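Long-range contacts in kinetochore protein Mis16 (Schizosaccharomyces japonicus, PDB 4XYH), which recognises histone H4 and the CENP-A-specific chaperone Scm3 independently, and probably helps to load CENP-A at centromeres: residues Q126-E131 and F159-Y164; G173-L178 and L217-S222; E57-S62 and A137-Q142. All coordinates share one frame; numbering follows the deposited sequence.

Contact 1: residues Q126-E131 and F159-Y164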
ATOM      1  N   GLN A 126      -0.021  15.285 -14.373  1.00 29.49           N
ATOM      2  CA  GLN A 126       1.405  15.203 -14.684  1.00 24.75           C
ATOM      3  C   GLN A 126       1.846  13.758 -14.889  1.00 25.65           C
ATOM      4  O   GLN A 126       1.449  12.850 -14.143  1.00 21.17           O
ATOM      5  CB  GLN A 126       2.249  15.865 -13.588  1.00 16.72           C
ATOM      6  CG  GLN A 126       3.652  16.184 -14.060  1.00 23.30           C
ATOM      7  CD  GLN A 126       4.460  17.031 -13.080  1.00 24.40           C
ATOM      8  OE1 GLN A 126       4.690  16.632 -11.940  1.00 23.64           O
ATOM      9  NE2 GLN A 126       4.906  18.201 -13.530  1.00 20.94           N
ATOM     10  N   LYS A 127       2.654  13.548 -15.921  1.00 22.89           N
ATOM     11  CA  LYS A 127       3.190  12.229 -16.216  1.00 22.90           C
ATOM     12  C   LYS A 127       4.680  12.373 -16.363  1.00 22.30           C
ATOM     13  O   LYS A 127       5.157  13.243 -17.101  1.00 21.63           O
ATOM     14  CB  LYS A 127       2.575  11.640 -17.489  1.00 23.90           C
ATOM     15  CG  LYS A 127       1.060  11.660 -17.469  1.00 32.17           C
ATOM     16  CD  LYS A 127       0.440  10.643 -18.406  1.00 33.98           C
ATOM     17  CE  LYS A 127       0.557  11.074 -19.841  1.00 39.20           C
ATOM     18  NZ  LYS A 127       0.200   9.939 -20.755  1.00 45.56           N
ATOM     19  N   ILE A 128       5.421  11.535 -15.656  1.00 17.67           N
ATOM     20  CA  ILE A 128       6.868  11.609 -15.715  1.00 17.70           C
ATOM     21  C   ILE A 128       7.422  10.289 -16.212  1.00 17.02           C
ATOM     22  O   ILE A 128       7.038   9.240 -15.707  1.00 17.40           O
ATOM     23  CB  ILE A 128       7.472  11.944 -14.338  1.00 18.27           C
ATOM     24  CG1 ILE A 128       6.774  13.170 -13.739  1.00 19.91           C
ATOM     25  CG2 ILE A 128       8.978  12.128 -14.463  1.00 18.84           C
ATOM     26  CD1 ILE A 128       6.742  13.192 -12.225  1.00 19.02           C
ATOM     27  N   HIS A 129       8.331  10.340 -17.186  1.00 18.48           N
ATOM     28  CA  HIS A 129       8.956   9.116 -17.699  1.00 20.90           C
ATOM     29  C   HIS A 129       9.555   8.283 -16.571  1.00 19.42           C
ATOM     30  O   HIS A 129      10.273   8.802 -15.706  1.00 19.84           O
ATOM     31  CB  HIS A 129      10.030   9.430 -18.746  1.00 15.57           C
ATOM     32  CG  HIS A 129       9.464   9.855 -20.068  1.00 23.68           C
ATOM     33  ND1 HIS A 129      10.139   9.698 -21.258  1.00 26.42           N
ATOM     34  CD2 HIS A 129       8.274  10.424 -20.383  1.00 20.58           C
ATOM     35  CE1 HIS A 129       9.384  10.140 -22.251  1.00 23.03           C
ATOM     36  NE2 HIS A 129       8.251  10.590 -21.745  1.00 18.26           N
ATOM     37  N   HIS A 130       9.230   6.993 -16.606  1.00 18.89           N
ATOM     38  CA  HIS A 130       9.647   6.012 -15.615  1.00 22.51           C
ATOM     39  C   HIS A 130      10.168   4.744 -16.305  1.00 19.34           C
ATOM     40  O   HIS A 130       9.580   4.283 -17.287  1.00 18.73           O
ATOM     41  CB  HIS A 130       8.470   5.676 -14.689  1.00 19.43           C
ATOM     42  CG  HIS A 130       8.839   4.799 -13.533  1.00 18.80           C
ATOM     43  ND1 HIS A 130       8.863   3.420 -13.628  1.00 15.34           N
ATOM     44  CD2 HIS A 130       9.195   5.099 -12.263  1.00 14.49           C
ATOM     45  CE1 HIS A 130       9.219   2.916 -12.460  1.00 20.87           C
ATOM     46  NE2 HIS A 130       9.430   3.907 -11.611  1.00 14.01           N
ATOM     47  N   GLU A 131      11.269   4.195 -15.798  1.00 19.55           N
ATOM     48  CA  GLU A 131      11.861   2.959 -16.340  1.00 21.52           C
ATOM     49  C   GLU A 131      11.214   1.692 -15.783  1.00 20.08           C
ATOM     50  O   GLU A 131      11.367   1.363 -14.610  1.00 17.41           O
ATOM     51  CB  GLU A 131      13.368   2.903 -16.061  1.00 20.70           C
ATOM     52  CG  GLU A 131      14.144   4.062 -16.643  1.00 25.68           C
ATOM     53  CD  GLU A 131      15.653   3.809 -16.699  1.00 34.49           C
ATOM     54  OE1 GLU A 131      16.180   2.970 -15.925  1.00 30.28           O
ATOM     55  OE2 GLU A 131      16.316   4.466 -17.531  1.00 41.57           O
ATOM     56  N   PHE A 159      12.520  10.959  -7.658  1.00 17.61           N
ATOM     57  CA  PHE A 159      12.013  12.065  -8.463  1.00 19.15           C
ATOM     58  C   PHE A 159      11.832  13.276  -7.565  1.00 20.03           C
ATOM     59  O   PHE A 159      11.324  13.142  -6.454  1.00 20.96           O
ATOM     60  CB  PHE A 159      10.673  11.710  -9.117  1.00 14.37           C
ATOM     61  CG  PHE A 159      10.721  10.515 -10.034  1.00 18.46           C
ATOM     62  CD1 PHE A 159      10.751   9.223  -9.517  1.00 16.57           C
ATOM     63  CD2 PHE A 159      10.696  10.678 -11.419  1.00 17.10           C
ATOM     64  CE1 PHE A 159      10.770   8.120 -10.365  1.00 16.04           C
ATOM     65  CE2 PHE A 159      10.717   9.578 -12.265  1.00 15.54           C
ATOM     66  CZ  PHE A 159      10.749   8.296 -11.732  1.00 16.35           C
ATOM     67  N   ASP A 160      12.251  14.453  -8.024  1.00 20.18           N
ATOM     68  CA  ASP A 160      11.994  15.696  -7.293  1.00 20.00           C
ATOM     69  C   ASP A 160      10.984  16.555  -8.071  1.00 22.30           C
ATOM     70  O   ASP A 160      11.361  17.189  -9.057  1.00 20.53           O
ATOM     71  CB  ASP A 160      13.311  16.457  -7.078  1.00 20.72           C
ATOM     72  CG  ASP A 160      13.137  17.725  -6.253  1.00 21.87           C
ATOM     73  OD1 ASP A 160      11.990  18.132  -5.938  1.00 21.78           O
ATOM     74  OD2 ASP A 160      14.169  18.328  -5.909  1.00 29.66           O
ATOM     75  N   LEU A 161       9.719  16.562  -7.640  1.00 19.41           N
ATOM     76  CA  LEU A 161       8.645  17.188  -8.419  1.00 18.32           C
ATOM     77  C   LEU A 161       8.826  18.703  -8.525  1.00 24.32           C
ATOM     78  O   LEU A 161       8.308  19.353  -9.432  1.00 21.55           O
ATOM     79  CB  LEU A 161       7.271  16.863  -7.817  1.00 16.87           C
ATOM     80  CG  LEU A 161       6.885  15.369  -7.777  1.00 21.17           C
ATOM     81  CD1 LEU A 161       5.432  15.114  -7.324  1.00 18.56           C
ATOM     82  CD2 LEU A 161       7.164  14.711  -9.101  1.00 11.59           C
ATOM     83  N   ASN A 162       9.589  19.250  -7.595  1.00 24.34           N
ATOM     84  CA  ASN A 162       9.854  20.673  -7.558  1.00 27.65           C
ATOM     85  C   ASN A 162      10.683  21.203  -8.731  1.00 24.27           C
ATOM     86  O   ASN A 162      10.757  22.407  -8.944  1.00 30.54           O
ATOM     87  CB  ASN A 162      10.552  21.020  -6.234  1.00 24.05           C
ATOM     88  CG  ASN A 162      10.686  22.502  -6.035  1.00 28.73           C
ATOM     89  OD1 ASN A 162       9.704  23.242  -6.138  1.00 28.43           O
ATOM     90  ND2 ASN A 162      11.906  22.954  -5.767  1.00 27.44           N
ATOM     91  N   LEU A 163      11.337  20.311  -9.459  1.00 21.61           N
ATOM     92  CA  LEU A 163      12.162  20.710 -10.597  1.00 21.97           C
ATOM     93  C   LEU A 163      11.329  20.861 -11.869  1.00 20.71           C
ATOM     94  O   LEU A 163      11.845  21.245 -12.899  1.00 24.05           O
ATOM     95  CB  LEU A 163      13.278  19.687 -10.853  1.00 20.48           C
ATOM     96  CG  LEU A 163      14.297  19.415  -9.738  1.00 27.00           C
ATOM     97  CD1 LEU A 163      15.304  18.348 -10.184  1.00 20.92           C
ATOM     98  CD2 LEU A 163      15.015  20.706  -9.399  1.00 24.34           C
ATOM     99  N   TYR A 164      10.047  20.527 -11.805  1.00 22.44           N
ATOM    100  CA  TYR A 164       9.195  20.573 -12.983  1.00 21.91           C
ATOM    101  C   TYR A 164       7.720  20.645 -12.603  1.00 22.68           C
ATOM    102  O   TYR A 164       6.933  19.767 -12.951  1.00 22.58           O
ATOM    103  CB  TYR A 164       9.468  19.367 -13.902  1.00 15.96           C
ATOM    104  CG  TYR A 164       9.845  18.058 -13.216  1.00 19.73           C
ATOM    105  CD1 TYR A 164       8.877  17.242 -12.648  1.00 19.35           C
ATOM    106  CD2 TYR A 164      11.171  17.634 -13.164  1.00 19.19           C
ATOM    107  CE1 TYR A 164       9.219  16.052 -12.031  1.00 20.39           C
ATOM    108  CE2 TYR A 164      11.530  16.444 -12.560  1.00 20.14           C
ATOM    109  CZ  TYR A 164      10.547  15.657 -11.992  1.00 22.11           C
ATOM    110  OH  TYR A 164      10.875  14.472 -11.386  1.00 17.89           O
TER
HETATM  111  O   HOH W   1       5.345  18.524 -10.307  1.00 21.70           O
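Ile128 and Phe159 face each other from strands 123-130 and 156-160 of two different sheets, their CA atoms 8.9 Å apart, a spacing that leaves most of the contact to side chains. The Ile128 side chain splits its two branches between partners. Its CG2 lies 3.8 Å from CD2 of Phe159, the two side chains sliding past each other in opposite directions. Its CG1, beside the backbone N and anti to the carbonyl carbon (chi1 -51°), carries CD1 to within 3.5 Å of CD2 of Leu161, a tight fit. The same CD1 lies 3.8 Å from CE1 of Tyr164, the two side chains crossing at about a right angle. At the far end of Phe159, the His130 ring meets it rim to rim, with CD2 3.6 Å from CZ and the planes 16° apart; hydrogen bonds to Thr149 and Gly132 hold the imidazole.

The polar link comes from Gln126. Its extended chain brings NE2 to 2.6 Å from the backbone O of Tyr164, nearly along the C=O axis (169°), and NE2 also serves the carbonyl of Gln167. Its OE1 lies 2.6 Å from an ordered water that is also within bonding range of the Leu161 carbonyl. An alanine at Gln126 would probably leave the Tyr164 and Gln167 carbonyls without this amide donor and the water without its OE1 partner. On the other segment, an Asx turn at Asp160 leads from the strand into the short 3-10 turn. Such packing between neighbouring sheets is characteristic of adjacent blades in a WD-repeat beta-propeller.

Contact 2: residues G173-L178 and L217-S222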
ATOM      1  N   GLY A 173      12.660  12.189 -16.807  1.00 16.75           N
ATOM      2  CA  GLY A 173      12.606  11.017 -15.950  1.00 18.26           C
ATOM      3  C   GLY A 173      13.169  11.307 -14.575  1.00 21.35           C
ATOM      4  O   GLY A 173      13.047  12.434 -14.067  1.00 17.47           O
ATOM      5  N   HIS A 174      13.817  10.302 -13.985  1.00 19.67           N
ATOM      6  CA  HIS A 174      14.208  10.337 -12.565  1.00 18.14           C
ATOM      7  C   HIS A 174      15.489  11.123 -12.335  1.00 20.87           C
ATOM      8  O   HIS A 174      16.314  11.253 -13.240  1.00 19.74           O
ATOM      9  CB  HIS A 174      14.409   8.915 -12.060  1.00 17.26           C
ATOM     10  CG  HIS A 174      15.353   8.138 -12.914  1.00 18.71           C
ATOM     11  ND1 HIS A 174      14.931   7.372 -13.981  1.00 22.10           N
ATOM     12  CD2 HIS A 174      16.707   8.075 -12.915  1.00 19.05           C
ATOM     13  CE1 HIS A 174      15.985   6.842 -14.580  1.00 24.15           C
ATOM     14  NE2 HIS A 174      17.076   7.265 -13.961  1.00 19.28           N
ATOM     15  N   GLN A 175      15.677  11.587 -11.104  1.00 17.56           N
ATOM     16  CA  GLN A 175      16.856  12.355 -10.726  1.00 16.98           C
ATOM     17  C   GLN A 175      17.946  11.506 -10.047  1.00 24.78           C
ATOM     18  O   GLN A 175      19.112  11.896 -10.008  1.00 28.89           O
ATOM     19  CB  GLN A 175      16.442  13.502  -9.797  1.00 20.28           C
ATOM     20  CG  GLN A 175      15.836  14.689 -10.532  1.00 18.14           C
ATOM     21  CD  GLN A 175      14.557  14.331 -11.308  1.00 20.40           C
ATOM     22  OE1 GLN A 175      13.484  14.159 -10.720  1.00 19.33           O
ATOM     23  NE2 GLN A 175      14.679  14.201 -12.626  1.00 14.32           N
ATOM     24  N   ALA A 176      17.567  10.355  -9.497  1.00 24.42           N
ATOM     25  CA  ALA A 176      18.540   9.419  -8.920  1.00 21.53           C
ATOM     26  C   ALA A 176      18.085   7.996  -9.176  1.00 20.96           C
ATOM     27  O   ALA A 176      16.896   7.730  -9.298  1.00 18.88           O
ATOM     28  CB  ALA A 176      18.723   9.645  -7.428  1.00 16.47           C
ATOM     29  N   CYS A 177      19.045   7.084  -9.270  1.00 22.21           N
ATOM     30  CA  CYS A 177      18.761   5.667  -9.402  1.00 20.34           C
ATOM     31  C   CYS A 177      19.415   4.907  -8.260  1.00 21.91           C
ATOM     32  O   CYS A 177      20.622   5.023  -8.062  1.00 20.03           O
ATOM     33  CB  CYS A 177      19.260   5.137 -10.741  1.00 20.15           C
ATOM     34  SG  CYS A 177      18.989   3.369 -10.922  1.00 23.68           S
ATOM     35  N   LEU A 178      18.616   4.154  -7.501  1.00 20.58           N
ATOM     36  CA  LEU A 178      19.131   3.338  -6.398  1.00 19.95           C
ATOM     37  C   LEU A 178      19.539   1.970  -6.929  1.00 21.51           C
ATOM     38  O   LEU A 178      18.674   1.159  -7.272  1.00 18.30           O
ATOM     39  CB  LEU A 178      18.085   3.181  -5.308  1.00 18.51           C
ATOM     40  CG  LEU A 178      17.342   4.479  -4.982  1.00 22.41           C
ATOM     41  CD1 LEU A 178      16.203   4.179  -4.041  1.00 17.24           C
ATOM     42  CD2 LEU A 178      18.278   5.505  -4.362  1.00 16.38           C
ATOM     43  N   LEU A 217      20.023  16.966  -6.459  1.00 31.36           N
ATOM     44  CA  LEU A 217      19.285  16.442  -7.595  1.00 31.11           C
ATOM     45  C   LEU A 217      19.114  17.560  -8.606  1.00 30.02           C
ATOM     46  O   LEU A 217      18.910  18.703  -8.224  1.00 28.00           O
ATOM     47  CB  LEU A 217      17.928  15.884  -7.146  1.00 32.87           C
ATOM     48  CG  LEU A 217      18.003  14.954  -5.924  1.00 25.95           C
ATOM     49  CD1 LEU A 217      16.614  14.565  -5.431  1.00 19.49           C
ATOM     50  CD2 LEU A 217      18.827  13.717  -6.253  1.00 24.13           C
ATOM     51  N   SER A 218      19.219  17.239  -9.891  1.00 31.75           N
ATOM     52  CA  SER A 218      19.005  18.244 -10.928  1.00 25.85           C
ATOM     53  C   SER A 218      18.616  17.593 -12.236  1.00 26.70           C
ATOM     54  O   SER A 218      18.733  16.373 -12.397  1.00 27.82           O
ATOM     55  CB  SER A 218      20.260  19.096 -11.133  1.00 24.16           C
ATOM     56  OG  SER A 218      21.114  18.487 -12.084  1.00 32.03           O
ATOM     57  N   LEU A 219      18.164  18.414 -13.179  1.00 27.68           N
ATOM     58  CA  LEU A 219      17.733  17.920 -14.480  1.00 23.82           C
ATOM     59  C   LEU A 219      18.905  17.650 -15.412  1.00 25.27           C
ATOM     60  O   LEU A 219      18.733  17.125 -16.520  1.00 23.21           O
ATOM     61  CB  LEU A 219      16.782  18.919 -15.139  1.00 24.10           C
ATOM     62  CG  LEU A 219      15.490  19.206 -14.398  1.00 23.78           C
ATOM     63  CD1 LEU A 219      14.627  20.200 -15.207  1.00 24.04           C
ATOM     64  CD2 LEU A 219      14.755  17.894 -14.138  1.00 18.91           C
ATOM     65  N   GLU A 220      20.095  18.025 -14.973  1.00 28.03           N
ATOM     66  CA  GLU A 220      21.289  17.791 -15.776  1.00 34.27           C
ATOM     67  C   GLU A 220      21.496  16.308 -16.087  1.00 35.46           C
ATOM     68  O   GLU A 220      21.862  15.949 -17.210  1.00 40.59           O
ATOM     69  CB  GLU A 220      22.514  18.353 -15.065  1.00 37.28           C
ATOM     70  CG  GLU A 220      23.820  18.134 -15.815  1.00 42.90           C
ATOM     71  CD  GLU A 220      25.015  18.461 -14.946  1.00 51.94           C
ATOM     72  OE1 GLU A 220      24.823  19.120 -13.891  1.00 50.46           O
ATOM     73  OE2 GLU A 220      26.135  18.049 -15.315  1.00 62.17           O
ATOM     74  N   LYS A 221      21.234  15.457 -15.092  1.00 36.85           N
ATOM     75  CA  LYS A 221      21.424  14.006 -15.198  1.00 34.15           C
ATOM     76  C   LYS A 221      20.970  13.288 -13.920  1.00 34.14           C
ATOM     77  O   LYS A 221      20.815  13.911 -12.860  1.00 28.02           O
ATOM     78  CB  LYS A 221      22.897  13.667 -15.455  1.00 35.97           C
ATOM     79  CG  LYS A 221      23.790  13.860 -14.229  1.00 35.79           C
ATOM     80  CD  LYS A 221      25.241  13.488 -14.546  1.00 50.58           C
ATOM     81  CE  LYS A 221      26.073  13.263 -13.281  1.00 60.17           C
ATOM     82  NZ  LYS A 221      25.761  11.969 -12.572  1.00 54.47           N
ATOM     83  N   SER A 222      20.776  11.976 -14.016  1.00 29.09           N
ATOM     84  CA  SER A 222      20.487  11.168 -12.835  1.00 27.34           C
ATOM     85  C   SER A 222      21.778  10.787 -12.125  1.00 28.00           C
ATOM     86  O   SER A 222      22.767  10.479 -12.774  1.00 32.97           O
ATOM     87  CB  SER A 222      19.721   9.904 -13.220  1.00 26.44           C
ATOM     88  OG  SER A 222      19.509   9.089 -12.077  1.00 28.82           O
TER
HETATM   89  O   HOH W   2      17.416  14.272 -13.968  1.00 23.65           O
HETATM   90  O   HOH W   3      20.071  14.376 -10.534  1.00 23.98           O
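Gln175 meets Leu217 and Ser218 at a classic beta bulge, in which Gln175 and Ala176 both face Ile158 as the chain enters strand 176-178 of a propeller blade. In the Gln175 side chain, CB packs 3.9 Å from CB of Leu217, the two side chains crossing at about a right angle. CG passes 3.8 Å from the backbone O of Ser218, and there the chain bends (chi2 61°). At the tip, NE2 donates to the O of Gly173 at 2.8 Å and to a water at 3.0 Å; this water in turn donates to the carbonyls of His174 and Ser218. NE2 of Gln175 also has CD2 of Leu219 as an apolar neighbour at 4.0 Å. OE1 turns elsewhere, accepting from Tyr164 OH and the backbone N of Asp160, so both ends of the amide are held.

No direct hydrogen bond joins the two segments. A second water, 2.7 Å from the O of Gln175, accepts from the N of Ser218. The O of Gln175 also receives a CA-H...O contact from CA of Ser222 at 3.2 Å. Ser222 OG lies in the plane of the His174 ring at its edge, 3.1 Å from CD2.

Contact 3: residues E57-S62 and A137-Q142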
ATOM      1  N   GLU A  57      -1.366   6.361  -3.762  1.00 20.72           N
ATOM      2  CA  GLU A  57      -1.119   7.030  -2.494  1.00 18.91           C
ATOM      3  C   GLU A  57      -1.731   8.418  -2.573  1.00 19.36           C
ATOM      4  O   GLU A  57      -1.567   9.112  -3.583  1.00 17.98           O
ATOM      5  CB  GLU A  57       0.381   7.113  -2.184  1.00 17.79           C
ATOM      6  CG  GLU A  57       0.684   7.352  -0.706  1.00 17.28           C
ATOM      7  CD  GLU A  57       2.169   7.553  -0.411  1.00 21.56           C
ATOM      8  OE1 GLU A  57       2.926   7.834  -1.357  1.00 22.20           O
ATOM      9  OE2 GLU A  57       2.587   7.445   0.772  1.00 19.85           O
ATOM     10  N   TRP A  58      -2.462   8.805  -1.524  1.00 21.84           N
ATOM     11  CA  TRP A  58      -2.990  10.169  -1.400  1.00 21.30           C
ATOM     12  C   TRP A  58      -1.894  11.131  -0.978  1.00 20.13           C
ATOM     13  O   TRP A  58      -1.152  10.843  -0.039  1.00 21.16           O
ATOM     14  CB  TRP A  58      -4.113  10.256  -0.361  1.00 20.34           C
ATOM     15  CG  TRP A  58      -5.357   9.554  -0.707  1.00 19.46           C
ATOM     16  CD1 TRP A  58      -5.701   8.286  -0.356  1.00 21.40           C
ATOM     17  CD2 TRP A  58      -6.448  10.076  -1.459  1.00 19.44           C
ATOM     18  NE1 TRP A  58      -6.948   7.980  -0.847  1.00 22.26           N
ATOM     19  CE2 TRP A  58      -7.424   9.063  -1.536  1.00 20.73           C
ATOM     20  CE3 TRP A  58      -6.695  11.302  -2.081  1.00 21.58           C
ATOM     21  CZ2 TRP A  58      -8.632   9.237  -2.203  1.00 20.34           C
ATOM     22  CZ3 TRP A  58      -7.891  11.473  -2.745  1.00 23.13           C
ATOM     23  CH2 TRP A  58      -8.847  10.446  -2.800  1.00 24.38           C
ATOM     24  N   PHE A  59      -1.804  12.276  -1.648  1.00 17.00           N
ATOM     25  CA  PHE A  59      -0.957  13.353  -1.166  1.00 22.32           C
ATOM     26  C   PHE A  59      -1.654  14.109  -0.026  1.00 26.56           C
ATOM     27  O   PHE A  59      -2.882  14.289  -0.039  1.00 22.66           O
ATOM     28  CB  PHE A  59      -0.622  14.335  -2.286  1.00 24.05           C
ATOM     29  CG  PHE A  59       0.425  13.853  -3.251  1.00 19.10           C
ATOM     30  CD1 PHE A  59       1.768  13.980  -2.952  1.00 16.48           C
ATOM     31  CD2 PHE A  59       0.059  13.301  -4.480  1.00 18.98           C
ATOM     32  CE1 PHE A  59       2.745  13.564  -3.858  1.00 16.04           C
ATOM     33  CE2 PHE A  59       1.026  12.883  -5.390  1.00 19.13           C
ATOM     34  CZ  PHE A  59       2.376  13.018  -5.077  1.00 17.31           C
ATOM     35  N   PRO A  60      -0.877  14.559   0.967  1.00 23.46           N
ATOM     36  CA  PRO A  60      -1.451  15.426   2.007  1.00 28.31           C
ATOM     37  C   PRO A  60      -1.870  16.775   1.427  1.00 24.93           C
ATOM     38  O   PRO A  60      -1.197  17.285   0.515  1.00 28.20           O
ATOM     39  CB  PRO A  60      -0.295  15.604   3.010  1.00 22.00           C
ATOM     40  CG  PRO A  60       0.694  14.571   2.665  1.00 23.98           C
ATOM     41  CD  PRO A  60       0.551  14.303   1.195  1.00 21.98           C
ATOM     42  N   GLY A  61      -2.961  17.346   1.929  1.00 24.88           N
ATOM     43  CA  GLY A  61      -3.340  18.697   1.542  1.00 26.15           C
ATOM     44  C   GLY A  61      -4.496  18.792   0.567  1.00 30.67           C
ATOM     45  O   GLY A  61      -4.877  17.800  -0.040  1.00 33.55           O
ATOM     46  N   SER A  62      -5.057  19.993   0.427  1.00 36.02           N
ATOM     47  CA  SER A  62      -6.150  20.244  -0.512  1.00 39.56           C
ATOM     48  C   SER A  62      -6.208  21.713  -0.919  1.00 42.54           C
ATOM     49  O   SER A  62      -5.700  22.577  -0.212  1.00 45.75           O
ATOM     50  CB  SER A  62      -7.491  19.829   0.095  1.00 39.63           C
ATOM     51  OG  SER A  62      -7.734  20.524   1.302  1.00 50.10           O
ATOM     52  N   ALA A 137       5.144   3.392  -5.562  1.00 16.82           N
ATOM     53  CA  ALA A 137       5.557   4.793  -5.517  1.00 18.38           C
ATOM     54  C   ALA A 137       5.121   5.432  -4.201  1.00 17.16           C
ATOM     55  O   ALA A 137       3.932   5.448  -3.867  1.00 16.44           O
ATOM     56  CB  ALA A 137       4.984   5.553  -6.701  1.00 16.01           C
ATOM     57  N   ARG A 138       6.085   5.974  -3.461  1.00 16.92           N
ATOM     58  CA  ARG A 138       5.808   6.596  -2.165  1.00 13.84           C
ATOM     59  C   ARG A 138       6.492   7.968  -2.021  1.00 19.01           C
ATOM     60  O   ARG A 138       7.678   8.106  -2.344  1.00 17.42           O
ATOM     61  CB  ARG A 138       6.271   5.658  -1.044  1.00 15.43           C
ATOM     62  CG  ARG A 138       5.517   4.314  -0.984  1.00 23.66           C
ATOM     63  CD  ARG A 138       4.057   4.523  -0.554  1.00 21.94           C
ATOM     64  NE  ARG A 138       3.279   3.290  -0.439  1.00 20.68           N
ATOM     65  CZ  ARG A 138       2.446   2.834  -1.374  1.00 29.14           C
ATOM     66  NH1 ARG A 138       2.297   3.497  -2.517  1.00 24.04           N
ATOM     67  NH2 ARG A 138       1.758   1.711  -1.170  1.00 29.73           N
ATOM     68  N   PHE A 139       5.774   8.971  -1.513  1.00 16.10           N
ATOM     69  CA  PHE A 139       6.352  10.310  -1.368  1.00 12.56           C
ATOM     70  C   PHE A 139       7.087  10.417  -0.013  1.00 16.94           C
ATOM     71  O   PHE A 139       6.693   9.801   0.963  1.00 13.40           O
ATOM     72  CB  PHE A 139       5.268  11.401  -1.505  1.00 13.76           C
ATOM     73  CG  PHE A 139       4.216  11.380  -0.407  1.00 15.01           C
ATOM     74  CD1 PHE A 139       4.499  11.863   0.868  1.00 14.08           C
ATOM     75  CD2 PHE A 139       2.938  10.883  -0.657  1.00 16.38           C
ATOM     76  CE1 PHE A 139       3.538  11.824   1.891  1.00 16.40           C
ATOM     77  CE2 PHE A 139       1.964  10.852   0.353  1.00 16.12           C
ATOM     78  CZ  PHE A 139       2.267  11.324   1.629  1.00 16.85           C
ATOM     79  N   MET A 140       8.179  11.169   0.042  1.00 18.67           N
ATOM     80  CA  MET A 140       8.895  11.332   1.313  1.00 17.51           C
ATOM     81  C   MET A 140       7.990  12.117   2.277  1.00 17.28           C
ATOM     82  O   MET A 140       7.496  13.176   1.910  1.00 17.80           O
ATOM     83  CB  MET A 140      10.216  12.049   1.081  1.00 18.27           C
ATOM     84  CG  MET A 140      11.121  12.058   2.281  1.00 20.92           C
ATOM     85  SD  MET A 140      12.709  12.775   1.887  1.00 26.26           S
ATOM     86  CE  MET A 140      12.296  14.526   1.912  1.00 21.06           C
ATOM     87  N   PRO A 141       7.700  11.566   3.474  1.00 18.76           N
ATOM     88  CA  PRO A 141       6.734  12.248   4.353  1.00 19.84           C
ATOM     89  C   PRO A 141       7.169  13.649   4.801  1.00 18.88           C
ATOM     90  O   PRO A 141       6.301  14.492   4.973  1.00 24.55           O
ATOM     91  CB  PRO A 141       6.603  11.301   5.563  1.00 16.70           C
ATOM     92  CG  PRO A 141       7.664  10.282   5.423  1.00 20.28           C
ATOM     93  CD  PRO A 141       8.011  10.212   3.949  1.00 18.90           C
ATOM     94  N   GLN A 142       8.463  13.902   4.948  1.00 17.99           N
ATOM     95  CA  GLN A 142       8.958  15.226   5.363  1.00 22.59           C
ATOM     96  C   GLN A 142       8.958  16.244   4.227  1.00 26.41           C
ATOM     97  O   GLN A 142       9.169  17.430   4.450  1.00 23.48           O
ATOM     98  CB  GLN A 142      10.377  15.112   5.937  1.00 19.81           C
ATOM     99  CG  GLN A 142      10.499  14.200   7.153  1.00 21.23           C
ATOM    100  CD  GLN A 142      10.814  12.750   6.781  1.00 25.77           C
ATOM    101  OE1 GLN A 142      10.699  12.338   5.613  1.00 20.81           O
ATOM    102  NE2 GLN A 142      11.241  11.978   7.773  1.00 20.49           N
TER
HETATM  103  O   HOH W   4       5.022   7.777   1.956  1.00 22.60           O
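Glu57 and Phe139 are joined first by hydrogen bonds. The extended Glu57 side chain reaches across so that OE1 accepts from the N of Phe139 at 3.1 Å, through its syn lone pair and at an N-H...O angle of 154°. OE2 accepts from a water at 2.7 Å, and that water also donates to the O of Phe139 at 2.8 Å. The carboxylate thus holds the N of Phe139 directly and its O through the water, which sits over the centre of one face of the Phe139 ring.

The charges are less directly engaged. OE2 of Glu57 lies 4.4 Å from NE of Arg138, well out of the guanidinium plane, so attraction alone probably acts here; Arg138 forms its salt bridge with Asp387.

Strands 56-58 and 136-140 are edge strands of two successive blades of the beta-propeller, and the contact lies toward the middle of the fold.

Apolar packing gathers round Phe139, whose CG takes the crowded position between the backbone N and the carbonyl carbon (chi1 65°). The Phe59 ring is nearly parallel to it (20°) but slid aside, with centroids 5.5 Å apart. Pro60 meets the ring tip to tip, CD lying 3.5 Å from CZ.

Contacts 1 and 3 both join the sheet holding strands 56-58 and 123-130 to the next one, which holds strands 136-140 and 156-160. Contact 3 lies nearer the middle of the propeller and contact 1 farther out, their centres about 14 Å apart. Their segments alternate along the chain, and the two contacts tie the same pair of blades at two radii. Contact 2 opens after contact 1 closes and lies about 10 Å from it and 20 Å from contact 3, centre to centre. It packs the loop before strand 223-225 against the start of strand 176-178, the neighbour of strand 156-160. Contacts 1 and 2 touch in the outer part of the propeller, where the second blade meets both the preceding blade and that loop.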